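Local coordinates for MdbA protein (Corynebacterium matruchotii ATCC 14266, PDB 6BO0), which acts as a thiol-disulfide oxidoreductase of the DsbA family, probably forming disulfide bonds in proteins folding outside the cytoplasm, at residues A[26-36]-A[67-77]. Numbering follows the deposited sequence. Where two conformers were deposited one is given.
Sequences SAVQLVSDKAD and IEDGKVKVNIR
L30 and V74 face each other as a hydrogen-bonded antiparallel pair, and with V28 and I76 they show how the close-packed part of a strand pair is made. Four backbone bonds zip strands 27-31 and 72-77 together, the straightest running from L30 N to V74 O (2.8 Å, 172° at the hydrogen); strand 20-24 lies on the other side of 27-31. On the face of these four residues, L30 reaches I67 at the end of helix 51-68, its CB lying 4.0 Å from I67 CD1; F19 touches both, while Y109 of helix 106-118 covers V28 and I76. The other face is more polar. Q29 stretches out with CG anti to the backbone N (chi1 178°) and lies alongside N75, the two amide planes 32° apart, with a water joining Q29 NE2 to N75 OD1; N75 ND2 turns instead to D42. A27 CB sits over one face of the R77 guanidinium, 3.8 Å from CZ, and D42 holds R77 NE in a salt bridge. Close packing continues at the type I turn 32-35. S32 OG donates to E68 O (3.0 Å) from above the carbonyl plane and accepts from K34 N in an ST turn, while one water accepts from S32 N and donates to I67 O and V72 O. Having no side chain, G70 brings its CA within 3.7 Å of K34 C, its positive phi belonging to a Schellman motif. The looser side is the exposed run K34 to D36: D36 N donates to G70 O, and a water that accepts from K34 NZ lies beside D69 OD1, whose carboxylate also pairs with K65. Strand 72-78, which ends the beta-alpha-beta unit 39-45, 51-68, 72-78 of the thioredoxin fold, thus pairs with antiparallel strand 27-31.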
ATOM      1  N   SER A  26       3.955  12.204  -1.252  1.00 16.07           N
ATOM      2  CA  SER A  26       3.020  11.424  -0.454  1.00 14.77           C
ATOM      3  C   SER A  26       2.813  10.013  -1.041  1.00 13.05           C
ATOM      4  O   SER A  26       1.932   9.293  -0.592  1.00 13.25           O
ATOM      5  CB  SER A  26       1.688  12.162  -0.312  1.00 15.08           C
ATOM      6  OG  SER A  26       1.146  12.507  -1.587  1.00 14.85           O
ATOM      7  N   ALA A  27       3.640   9.622  -2.008  1.00 12.91           N
ATOM      8  CA  ALA A  27       3.540   8.295  -2.631  1.00 12.23           C
ATOM      9  C   ALA A  27       4.551   7.316  -2.076  1.00 12.50           C
ATOM     10  O   ALA A  27       5.680   7.707  -1.755  1.00 14.18           O
ATOM     11  CB  ALA A  27       3.803   8.405  -4.126  1.00 14.16           C
ATOM     12  N   VAL A  28       4.155   6.050  -1.996  1.00 11.61           N
ATOM     13  CA  VAL A  28       5.102   4.963  -1.951  1.00 11.97           C
ATOM     14  C   VAL A  28       5.364   4.561  -3.397  1.00 12.12           C
ATOM     15  O   VAL A  28       4.461   4.051  -4.077  1.00 12.94           O
ATOM     16  CB  VAL A  28       4.594   3.772  -1.097  1.00 12.60           C
ATOM     17  CG1 VAL A  28       5.556   2.609  -1.222  1.00 13.86           C
ATOM     18  CG2 VAL A  28       4.392   4.166   0.361  1.00 13.38           C
ATOM     19  N   GLN A  29       6.577   4.847  -3.868  1.00 12.86           N
ATOM     20  CA  GLN A  29       6.939   4.634  -5.265  1.00 14.11           C
ATOM     21  C   GLN A  29       7.612   3.282  -5.392  1.00 12.97           C
ATOM     22  O   GLN A  29       8.619   3.006  -4.726  1.00 14.59           O
ATOM     23  CB  GLN A  29       7.901   5.752  -5.706  1.00 17.04           C
ATOM     24  CG  GLN A  29       8.428   5.651  -7.139  1.00 21.04           C
ATOM     25  CD  GLN A  29       9.733   6.437  -7.337  1.00 20.87           C
ATOM     26  OE1 GLN A  29      10.844   5.895  -7.201  1.00 25.22           O
ATOM     27  NE2 GLN A  29       9.606   7.715  -7.584  1.00 21.10           N
ATOM     28  N   LEU A  30       7.064   2.473  -6.288  1.00 13.38           N
ATOM     29  CA  LEU A  30       7.609   1.180  -6.635  1.00 13.53           C
ATOM     30  C   LEU A  30       8.054   1.229  -8.085  1.00 14.33           C
ATOM     31  O   LEU A  30       7.256   1.460  -8.994  1.00 14.51           O
ATOM     32  CB  LEU A  30       6.558   0.077  -6.459  1.00 13.55           C
ATOM     33  CG  LEU A  30       5.840   0.086  -5.099  1.00 14.36           C
ATOM     34  CD1 LEU A  30       4.795  -1.032  -5.090  1.00 15.27           C
ATOM     35  CD2 LEU A  30       6.816  -0.104  -3.939  1.00 15.25           C
ATOM     36  N   VAL A  31       9.326   0.976  -8.312  1.00 15.21           N
ATOM     37  CA  VAL A  31       9.911   1.119  -9.654  1.00 14.21           C
ATOM     38  C   VAL A  31      11.163   0.277  -9.676  1.00 15.43           C
ATOM     39  O   VAL A  31      11.846   0.127  -8.661  1.00 17.29           O
ATOM     40  CB  VAL A  31      10.220   2.588 -10.035  1.00 17.12           C
ATOM     41  CG1 VAL A  31      11.446   3.124  -9.321  1.00 21.26           C
ATOM     42  CG2 VAL A  31      10.377   2.725 -11.532  1.00 18.62           C
ATOM     43  N   SER A  32      11.456  -0.300 -10.827  1.00 15.97           N
ATOM     44  CA  SER A  32      12.669  -1.055 -10.931  1.00 17.12           C
ATOM     45  C   SER A  32      13.746  -0.329 -11.697  1.00 16.56           C
ATOM     46  O   SER A  32      13.501   0.657 -12.396  1.00 17.29           O
ATOM     47  CB  SER A  32      12.406  -2.405 -11.513  1.00 18.23           C
ATOM     48  OG  SER A  32      12.381  -2.298 -12.903  1.00 19.73           O
ATOM     49  N   ASP A  33      14.965  -0.825 -11.546  1.00 17.53           N
ATOM     50  CA  ASP A  33      16.108  -0.332 -12.308  1.00 19.19           C
ATOM     51  C   ASP A  33      15.938  -0.519 -13.826  1.00 18.31           C
ATOM     52  O   ASP A  33      16.638   0.113 -14.601  1.00 21.01           O
ATOM     53  CB  ASP A  33      17.392  -1.045 -11.869  1.00 21.35           C
ATOM     54  CG  ASP A  33      17.872  -0.635 -10.480  1.00 26.79           C
ATOM     55  OD1 ASP A  33      17.325   0.311  -9.861  1.00 27.85           O
ATOM     56  OD2 ASP A  33      18.839  -1.268  -9.993  1.00 34.03           O
ATOM     57  N   LYS A  34      14.995  -1.361 -14.237  1.00 17.87           N
ATOM     58  CA  LYS A  34      14.728  -1.558 -15.669  1.00 18.18           C
ATOM     59  C   LYS A  34      13.824  -0.502 -16.265  1.00 18.72           C
ATOM     60  O   LYS A  34      13.572  -0.517 -17.451  1.00 18.95           O
ATOM     61  CB  LYS A  34      14.098  -2.910 -15.921  1.00 18.10           C
ATOM     62  CG  LYS A  34      14.947  -4.046 -15.415  1.00 19.38           C
ATOM     63  CD  LYS A  34      14.364  -5.407 -15.745  1.00 18.95           C
ATOM     64  CE  LYS A  34      15.234  -6.512 -15.183  1.00 23.01           C
ATOM     65  NZ  LYS A  34      14.737  -7.868 -15.560  1.00 23.80           N
ATOM     66  N   ALA A  35      13.309   0.409 -15.438  1.00 17.81           N
ATOM     67  CA  ALA A  35      12.394   1.433 -15.918  1.00 19.49           C
ATOM     68  C   ALA A  35      12.907   2.095 -17.196  1.00 21.53           C
ATOM     69  O   ALA A  35      14.015   2.591 -17.261  1.00 25.07           O
ATOM     70  CB  ALA A  35      12.131   2.461 -14.839  1.00 23.92           C
ATOM     71  N   ASP A  36      12.057   2.078 -18.207  1.00 21.61           N
ATOM     72  CA  ASP A  36      12.406   2.553 -19.533  1.00 24.10           C
ATOM     73  C   ASP A  36      11.186   3.275 -20.062  1.00 22.08           C
ATOM     74  O   ASP A  36      10.197   2.645 -20.455  1.00 26.96           O
ATOM     75  CB  ASP A  36      12.803   1.355 -20.414  1.00 25.48           C
ATOM     76  CG  ASP A  36      13.121   1.737 -21.848  1.00 27.37           C
ATOM     77  OD1 ASP A  36      13.283   2.945 -22.138  1.00 37.09           O
ATOM     78  OD2 ASP A  36      13.235   0.800 -22.685  1.00 37.73           O
ATOM     79  N   ILE A  67       5.835  -3.734 -12.936  1.00 15.60           N
ATOM     80  CA  ILE A  67       6.846  -2.962 -12.203  1.00 15.62           C
ATOM     81  C   ILE A  67       8.240  -3.574 -12.436  1.00 17.15           C
ATOM     82  O   ILE A  67       9.221  -2.904 -12.796  1.00 17.29           O
ATOM     83  CB  ILE A  67       6.566  -2.934 -10.686  1.00 14.97           C
ATOM     84  CG1 ILE A  67       5.234  -2.241 -10.369  1.00 14.13           C
ATOM     85  CG2 ILE A  67       7.702  -2.168  -9.960  1.00 16.12           C
ATOM     86  CD1 ILE A  67       4.735  -2.494  -8.966  1.00 14.62           C
ATOM     87  N   GLU A  68       8.321  -4.873 -12.237  1.00 18.53           N
ATOM     88  CA  GLU A  68       9.619  -5.523 -12.325  1.00 18.51           C
ATOM     89  C   GLU A  68      10.252  -5.315 -13.702  1.00 20.81           C
ATOM     90  O   GLU A  68      11.459  -5.050 -13.825  1.00 22.22           O
ATOM     91  CB  GLU A  68       9.474  -7.004 -12.004  1.00 18.52           C
ATOM     92  CG  GLU A  68       9.223  -7.192 -10.508  1.00 18.75           C
ATOM     93  CD  GLU A  68       9.092  -8.608 -10.036  1.00 21.75           C
ATOM     94  OE1 GLU A  68       8.952  -9.511 -10.871  1.00 29.92           O
ATOM     95  OE2 GLU A  68       9.131  -8.812  -8.793  1.00 24.13           O
ATOM     96  N   ASP A  69       9.419  -5.403 -14.734  1.00 18.34           N
ATOM     97  CA  ASP A  69       9.903  -5.310 -16.101  1.00 19.50           C
ATOM     98  C   ASP A  69      10.208  -3.886 -16.564  1.00 18.42           C
ATOM     99  O   ASP A  69      10.713  -3.712 -17.670  1.00 20.95           O
ATOM    100  CB  ASP A  69       8.908  -5.988 -17.021  1.00 20.46           C
ATOM    101  CG  ASP A  69       8.837  -7.494 -16.794  1.00 21.15           C
ATOM    102  OD1 ASP A  69       9.596  -8.058 -15.939  1.00 24.90           O
ATOM    103  OD2 ASP A  69       8.004  -8.122 -17.458  1.00 25.94           O
ATOM    104  N   GLY A  70       9.903  -2.875 -15.764  1.00 16.39           N
ATOM    105  CA  GLY A  70      10.235  -1.511 -16.100  1.00 17.78           C
ATOM    106  C   GLY A  70       9.186  -0.839 -16.961  1.00 16.20           C
ATOM    107  O   GLY A  70       9.414   0.272 -17.462  1.00 19.12           O
ATOM    108  N   LYS A  71       7.980  -1.411 -16.993  1.00 17.40           N
ATOM    109  CA  LYS A  71       6.894  -0.826 -17.797  0.60 16.59           C
ATOM    110  C   LYS A  71       6.143   0.289 -17.076  1.00 16.24           C
ATOM    111  O   LYS A  71       5.604   1.188 -17.730  1.00 16.40           O
ATOM    112  CB  LYS A  71       5.881  -1.898 -18.240  0.60 17.88           C
ATOM    113  CG  LYS A  71       6.456  -3.055 -19.035  0.60 21.87           C
ATOM    114  CD  LYS A  71       6.973  -2.643 -20.403  0.60 25.47           C
ATOM    115  CE  LYS A  71       5.849  -2.456 -21.405  0.60 25.72           C
ATOM    116  NZ  LYS A  71       6.352  -2.189 -22.793  0.60 23.89           N
ATOM    117  N   VAL A  72       6.126   0.241 -15.746  1.00 14.92           N
ATOM    118  CA  VAL A  72       5.413   1.204 -14.942  1.00 14.55           C
ATOM    119  C   VAL A  72       6.214   1.549 -13.693  1.00 13.97           C
ATOM    120  O   VAL A  72       7.024   0.744 -13.195  1.00 15.82           O
ATOM    121  CB  VAL A  72       4.020   0.685 -14.463  1.00 14.63           C
ATOM    122  CG1 VAL A  72       3.116   0.390 -15.649  1.00 14.73           C
ATOM    123  CG2 VAL A  72       4.127  -0.539 -13.562  1.00 16.02           C
ATOM    124  N   LYS A  73       5.970   2.777 -13.235  1.00 13.86           N
ATOM    125  CA  LYS A  73       6.353   3.251 -11.914  0.60 14.79           C
ATOM    126  C   LYS A  73       5.019   3.394 -11.192  1.00 13.88           C
ATOM    127  O   LYS A  73       4.170   4.189 -11.604  1.00 14.97           O
ATOM    128  CB  LYS A  73       7.037   4.623 -12.019  0.60 15.89           C
ATOM    129  CG  LYS A  73       7.264   5.337 -10.694  0.60 18.47           C
ATOM    130  CD  LYS A  73       7.852   6.723 -10.868  0.60 21.64           C
ATOM    131  CE  LYS A  73       9.355   6.661 -11.030  0.60 27.65           C
ATOM    132  NZ  LYS A  73       9.941   8.020 -11.197  0.60 32.71           N
ATOM    133  N   VAL A  74       4.826   2.633 -10.108  1.00 12.98           N
ATOM    134  CA  VAL A  74       3.568   2.664  -9.369  1.00 12.41           C
ATOM    135  C   VAL A  74       3.731   3.530  -8.131  1.00 12.11           C
ATOM    136  O   VAL A  74       4.657   3.318  -7.324  1.00 14.35           O
ATOM    137  CB  VAL A  74       3.095   1.247  -8.990  1.00 12.34           C
ATOM    138  CG1 VAL A  74       1.981   1.282  -7.952  1.00 14.34           C
ATOM    139  CG2 VAL A  74       2.636   0.475 -10.211  1.00 14.61           C
ATOM    140  N   ASN A  75       2.836   4.489  -7.996  1.00 11.98           N
ATOM    141  CA  ASN A  75       2.713   5.285  -6.770  1.00 11.98           C
ATOM    142  C   ASN A  75       1.508   4.798  -5.988  1.00 11.27           C
ATOM    143  O   ASN A  75       0.356   5.050  -6.375  1.00 12.31           O
ATOM    144  CB  ASN A  75       2.509   6.744  -7.143  1.00 12.88           C
ATOM    145  CG  ASN A  75       3.734   7.384  -7.739  1.00 12.96           C
ATOM    146  OD1 ASN A  75       4.861   7.083  -7.376  1.00 15.32           O
ATOM    147  ND2 ASN A  75       3.503   8.333  -8.635  1.00 14.20           N
ATOM    148  N   ILE A  76       1.758   4.118  -4.876  1.00 11.26           N
ATOM    149  CA  ILE A  76       0.702   3.759  -3.937  1.00 10.62           C
ATOM    150  C   ILE A  76       0.430   5.000  -3.104  1.00 10.86           C
ATOM    151  O   ILE A  76       1.316   5.489  -2.398  1.00 11.90           O
ATOM    152  CB  ILE A  76       1.096   2.559  -3.050  1.00 11.10           C
ATOM    153  CG1 ILE A  76       1.436   1.321  -3.889  1.00 12.65           C
ATOM    154  CG2 ILE A  76      -0.002   2.301  -2.022  1.00 12.10           C
ATOM    155  CD1 ILE A  76       0.305   0.747  -4.695  1.00 13.43           C
ATOM    156  N   ARG A  77      -0.798   5.499  -3.210  1.00 10.88           N
ATOM    157  CA  ARG A  77      -1.230   6.730  -2.563  1.00 10.85           C
ATOM    158  C   ARG A  77      -2.318   6.405  -1.541  1.00 10.46           C
ATOM    159  O   ARG A  77      -3.500   6.388  -1.824  1.00 11.37           O
ATOM    160  CB  ARG A  77      -1.691   7.727  -3.628  1.00 11.13           C
ATOM    161  CG  ARG A  77      -0.541   8.216  -4.484  1.00 11.80           C
ATOM    162  CD  ARG A  77      -0.926   9.363  -5.389  1.00 12.26           C
ATOM    163  NE  ARG A  77       0.199   9.865  -6.187  1.00 12.92           N
ATOM    164  CZ  ARG A  77       1.155  10.648  -5.740  1.00 13.34           C
ATOM    165  NH1 ARG A  77       1.144  11.068  -4.479  1.00 13.72           N
ATOM    166  NH2 ARG A  77       2.125  11.033  -6.551  1.00 15.45           N
TER
HETATM  167  O   HOH W   1       1.168   6.662   0.131  1.00 11.73           O
HETATM  168  O   HOH W   2       3.498  12.884  -4.127  1.00 23.36           O
HETATM  169  O   HOH W   3       7.043   8.658  -7.891  1.00 23.77           O
HETATM  170  O   HOH W   4       9.623  -0.245 -13.032  1.00 18.42           O
HETATM  171  O   HOH W   5      12.148  -7.997 -14.566  1.00 25.70           O
HETATM  172  O   HOH W   6       8.927   0.274 -20.734  1.00 28.60           O